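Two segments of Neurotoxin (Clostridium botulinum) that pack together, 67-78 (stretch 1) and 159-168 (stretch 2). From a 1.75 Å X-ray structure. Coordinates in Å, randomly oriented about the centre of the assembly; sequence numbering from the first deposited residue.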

# COMPACT_ATOMS: atom_id res chain seq x y z
N PRO A 67 -10.85 -11.80 17.98
CA PRO A 67 -10.58 -10.55 18.70
C PRO A 67 -10.28 -9.36 17.79
O PRO A 67 -10.35 -8.21 18.22
N LYS A 68 -9.95 -9.64 16.53
CA LYS A 68 -9.63 -8.61 15.55
C LYS A 68 -10.56 -7.40 15.67
O LYS A 68 -11.78 -7.53 15.53
N SER A 69 -9.97 -6.24 15.93
CA SER A 69 -10.75 -5.01 16.06
C SER A 69 -11.39 -4.67 14.72
O SER A 69 -10.74 -4.75 13.68
N GLY A 70 -12.67 -4.30 14.75
CA GLY A 70 -13.36 -3.98 13.52
C GLY A 70 -14.31 -2.79 13.62
O GLY A 70 -14.77 -2.43 14.71
N TYR A 71 -14.58 -2.18 12.47
CA TYR A 71 -15.48 -1.04 12.37
C TYR A 71 -16.25 -1.26 11.08
O TYR A 71 -15.65 -1.29 10.00
N TYR A 72 -17.56 -1.42 11.19
CA TYR A 72 -18.39 -1.67 10.02
C TYR A 72 -19.47 -0.62 9.77
O TYR A 72 -20.32 -0.38 10.62
N ASP A 73 -19.43 -0.01 8.59
CA ASP A 73 -20.41 1.00 8.20
C ASP A 73 -20.69 0.82 6.72
O ASP A 73 -19.91 1.25 5.86
N PRO A 74 -21.83 0.19 6.39
CA PRO A 74 -22.21 -0.06 4.99
C PRO A 74 -22.43 1.19 4.15
O PRO A 74 -22.44 1.11 2.92
N ASN A 75 -22.58 2.34 4.80
CA ASN A 75 -22.81 3.58 4.06
C ASN A 75 -21.56 4.44 3.85
O ASN A 75 -21.63 5.46 3.17
N TYR A 76 -20.44 4.04 4.43
CA TYR A 76 -19.21 4.81 4.25
C TYR A 76 -18.76 4.71 2.79
O TYR A 76 -18.61 3.62 2.25
N LEU A 77 -18.55 5.87 2.17
CA LEU A 77 -18.14 5.98 0.76
C LEU A 77 -19.25 5.62 -0.22
O LEU A 77 -18.97 5.31 -1.38
N SER A 78 -20.50 5.67 0.22
CA SER A 78 -21.62 5.32 -0.65
C SER A 78 -22.01 6.46 -1.58
O SER A 78 -22.41 6.22 -2.72
N THR A 159 -7.77 1.93 -3.13
CA THR A 159 -9.23 1.94 -3.08
C THR A 159 -9.66 2.22 -1.66
O THR A 159 -8.84 2.29 -0.75
N GLY A 160 -10.97 2.38 -1.48
CA GLY A 160 -11.51 2.60 -0.15
C GLY A 160 -11.44 1.26 0.57
O GLY A 160 -11.09 0.25 -0.04
N PRO A 161 -11.80 1.22 1.86
CA PRO A 161 -11.78 0.00 2.67
C PRO A 161 -12.65 -1.14 2.18
O PRO A 161 -13.59 -0.95 1.41
N ARG A 162 -12.32 -2.34 2.66
CA ARG A 162 -13.10 -3.52 2.34
C ARG A 162 -14.15 -3.56 3.45
O ARG A 162 -14.53 -2.51 3.98
N GLU A 163 -14.61 -4.75 3.83
CA GLU A 163 -15.62 -4.88 4.87
C GLU A 163 -15.25 -4.19 6.19
O GLU A 163 -16.02 -3.38 6.71
N ASN A 164 -14.08 -4.52 6.73
CA ASN A 164 -13.63 -3.92 7.99
C ASN A 164 -12.86 -2.63 7.69
O ASN A 164 -11.73 -2.66 7.20
N ILE A 165 -13.48 -1.50 8.00
CA ILE A 165 -12.89 -0.19 7.74
C ILE A 165 -11.56 0.09 8.44
O ILE A 165 -10.75 0.86 7.93
N ILE A 166 -11.32 -0.54 9.59
CA ILE A 166 -10.06 -0.28 10.28
C ILE A 166 -9.02 -1.39 10.11
O ILE A 166 -8.14 -1.56 10.95
N ASP A 167 -9.13 -2.14 9.02
CA ASP A 167 -8.18 -3.21 8.72
C ASP A 167 -7.64 -3.01 7.30
O ASP A 167 -7.98 -3.75 6.38
N PRO A 168 -6.80 -1.98 7.11
CA PRO A 168 -6.23 -1.70 5.79
C PRO A 168 -5.55 -2.95 5.26
O PRO A 168 -4.95 -3.72 6.02

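Neither stretch forms a regular helix or strand, and side-chain contacts join them along with a backbone hydrogen bond. Asn164 is the central polar clamp. Its t rotamer, with chi2 near -10°, brings the amide alongside the opposing backbone, where Asn164 ND2 donates to Ser69 O (3.0 Å) and Asn164 OD1 accepts from Tyr71 N (3.0 Å). An amide suits this place because it offers a donor and an acceptor together; Asn164 OD1 also accepts from Ile166 N (3.1 Å), within the turn that runs from Asn164 to Asp167. Beside it, Ile165 N donates to Tyr71 O (3.0 Å).

Ile165 points toward stretch 1, and its m,t rotamer extends CD1 to the edge of the Tyr71 ring (CD2, 3.6 Å) and to Tyr76 CD2 (3.8 Å); both tyrosines are t at chi1. Ile166, p,t, lays CG2 against Tyr71 CB (3.9 Å). Further along, Tyr76 CE2 meets Pro161 CD edge-on (3.8 Å), while Leu77, m,t, sets CD1 3.7 Å from Gly160 CA, a space that a beta carbon on Gly160 would invade.

At the exposed margin, Lys68 curls through t,p,t,p so that NZ forms a salt bridge with Asp167 OD1 (2.9 Å). NZ also donates to water 1, which donates to Ser69 O and Ile166 O. Water 2 links Asp73 N to Glu163 O.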

# COMPACT_ATOMS: atom_id res chain seq x y z
CB PRO A 67 -9.38 -10.92 19.56
CG PRO A 67 -9.60 -12.36 19.85
CD PRO A 67 -9.99 -12.88 18.49
CB LYS A 68 -9.73 -9.20 14.14
CG LYS A 68 -9.14 -8.34 13.04
CD LYS A 68 -7.63 -8.20 13.20
CE LYS A 68 -7.00 -7.60 11.96
NZ LYS A 68 -7.60 -6.27 11.63
CB SER A 69 -9.84 -3.85 16.49
OG SER A 69 -9.23 -4.11 17.74
CB TYR A 71 -14.69 0.26 12.29
CG TYR A 71 -15.55 1.50 12.21
CD1 TYR A 71 -15.99 2.15 13.37
CD2 TYR A 71 -15.94 2.02 10.98
CE1 TYR A 71 -16.80 3.28 13.30
CE2 TYR A 71 -16.75 3.16 10.90
CZ TYR A 71 -17.17 3.78 12.06
OH TYR A 71 -17.97 4.90 11.99
CB TYR A 72 -19.04 -3.05 10.16
CG TYR A 72 -18.04 -4.18 10.25
CD1 TYR A 72 -17.60 -4.84 9.10
CD2 TYR A 72 -17.49 -4.56 11.47
CE1 TYR A 72 -16.64 -5.85 9.17
CE2 TYR A 72 -16.53 -5.56 11.55
CZ TYR A 72 -16.11 -6.20 10.40
OH TYR A 72 -15.15 -7.19 10.47
CB ASP A 73 -19.87 2.41 8.46
CG ASP A 73 -20.86 3.49 8.06
OD1 ASP A 73 -21.94 3.15 7.54
OD2 ASP A 73 -20.55 4.69 8.25
CB PRO A 74 -23.49 -0.89 5.14
CG PRO A 74 -24.10 -0.32 6.38
CD PRO A 74 -22.91 -0.21 7.31
CB ASN A 75 -23.89 4.41 4.76
CG ASN A 75 -25.19 3.64 4.92
OD1 ASN A 75 -25.71 3.07 3.96
ND2 ASN A 75 -25.72 3.62 6.14
CB TYR A 76 -18.10 4.28 5.17
CG TYR A 76 -16.78 4.99 4.98
CD1 TYR A 76 -16.68 6.37 5.14
CD2 TYR A 76 -15.64 4.28 4.61
CE1 TYR A 76 -15.48 7.03 4.94
CE2 TYR A 76 -14.42 4.94 4.41
CZ TYR A 76 -14.35 6.31 4.57
OH TYR A 76 -13.16 6.96 4.36
CB LEU A 77 -16.92 5.10 0.47
CG LEU A 77 -15.56 5.60 0.93
CD1 LEU A 77 -14.46 4.72 0.31
CD2 LEU A 77 -15.36 7.05 0.51
CB SER A 78 -22.83 4.89 0.18
OG SER A 78 -23.25 5.93 1.05
CB THR A 159 -9.85 0.58 -3.47
OG1 THR A 159 -9.67 -0.35 -2.39
CG2 THR A 159 -9.21 0.02 -4.72
CB PRO A 161 -12.25 0.49 4.05
CG PRO A 161 -11.93 1.94 4.04
CD PRO A 161 -12.29 2.36 2.65
CB ARG A 162 -12.23 -4.77 2.39
CG ARG A 162 -11.08 -4.77 1.38
CD ARG A 162 -10.54 -6.18 1.20
NE ARG A 162 -9.36 -6.25 0.33
CZ ARG A 162 -8.87 -7.40 -0.14
NH1 ARG A 162 -9.44 -8.55 0.18
NH2 ARG A 162 -7.80 -7.39 -0.92
CB GLU A 163 -15.94 -6.36 5.13
CG GLU A 163 -16.75 -7.04 4.02
CD GLU A 163 -15.91 -7.46 2.82
OE1 GLU A 163 -14.69 -7.19 2.81
OE2 GLU A 163 -16.48 -8.06 1.88
CB ASN A 164 -12.72 -4.90 8.75
CG ASN A 164 -12.35 -4.40 10.13
OD1 ASN A 164 -12.59 -3.24 10.47
ND2 ASN A 164 -11.74 -5.27 10.94
CB ILE A 165 -13.92 0.92 8.06
CG1 ILE A 165 -15.09 0.82 7.09
CG2 ILE A 165 -13.27 2.30 7.96
CD1 ILE A 165 -16.24 1.78 7.37
CB ILE A 166 -10.27 -0.00 11.78
CG1 ILE A 166 -11.05 -1.14 12.44
CG2 ILE A 166 -11.00 1.33 11.95
CD1 ILE A 166 -11.20 -0.98 13.94
CB ASP A 167 -8.85 -4.58 8.85
CG ASP A 167 -7.87 -5.73 8.69
OD1 ASP A 167 -6.67 -5.54 8.98
OD2 ASP A 167 -8.29 -6.83 8.27
CB PRO A 168 -5.26 -0.55 6.07
CG PRO A 168 -4.90 -0.73 7.51
CD PRO A 168 -6.22 -1.10 8.14
O HOH W 1 -8.29 -4.02 12.68
O HOH W 2 -18.32 -1.80 6.55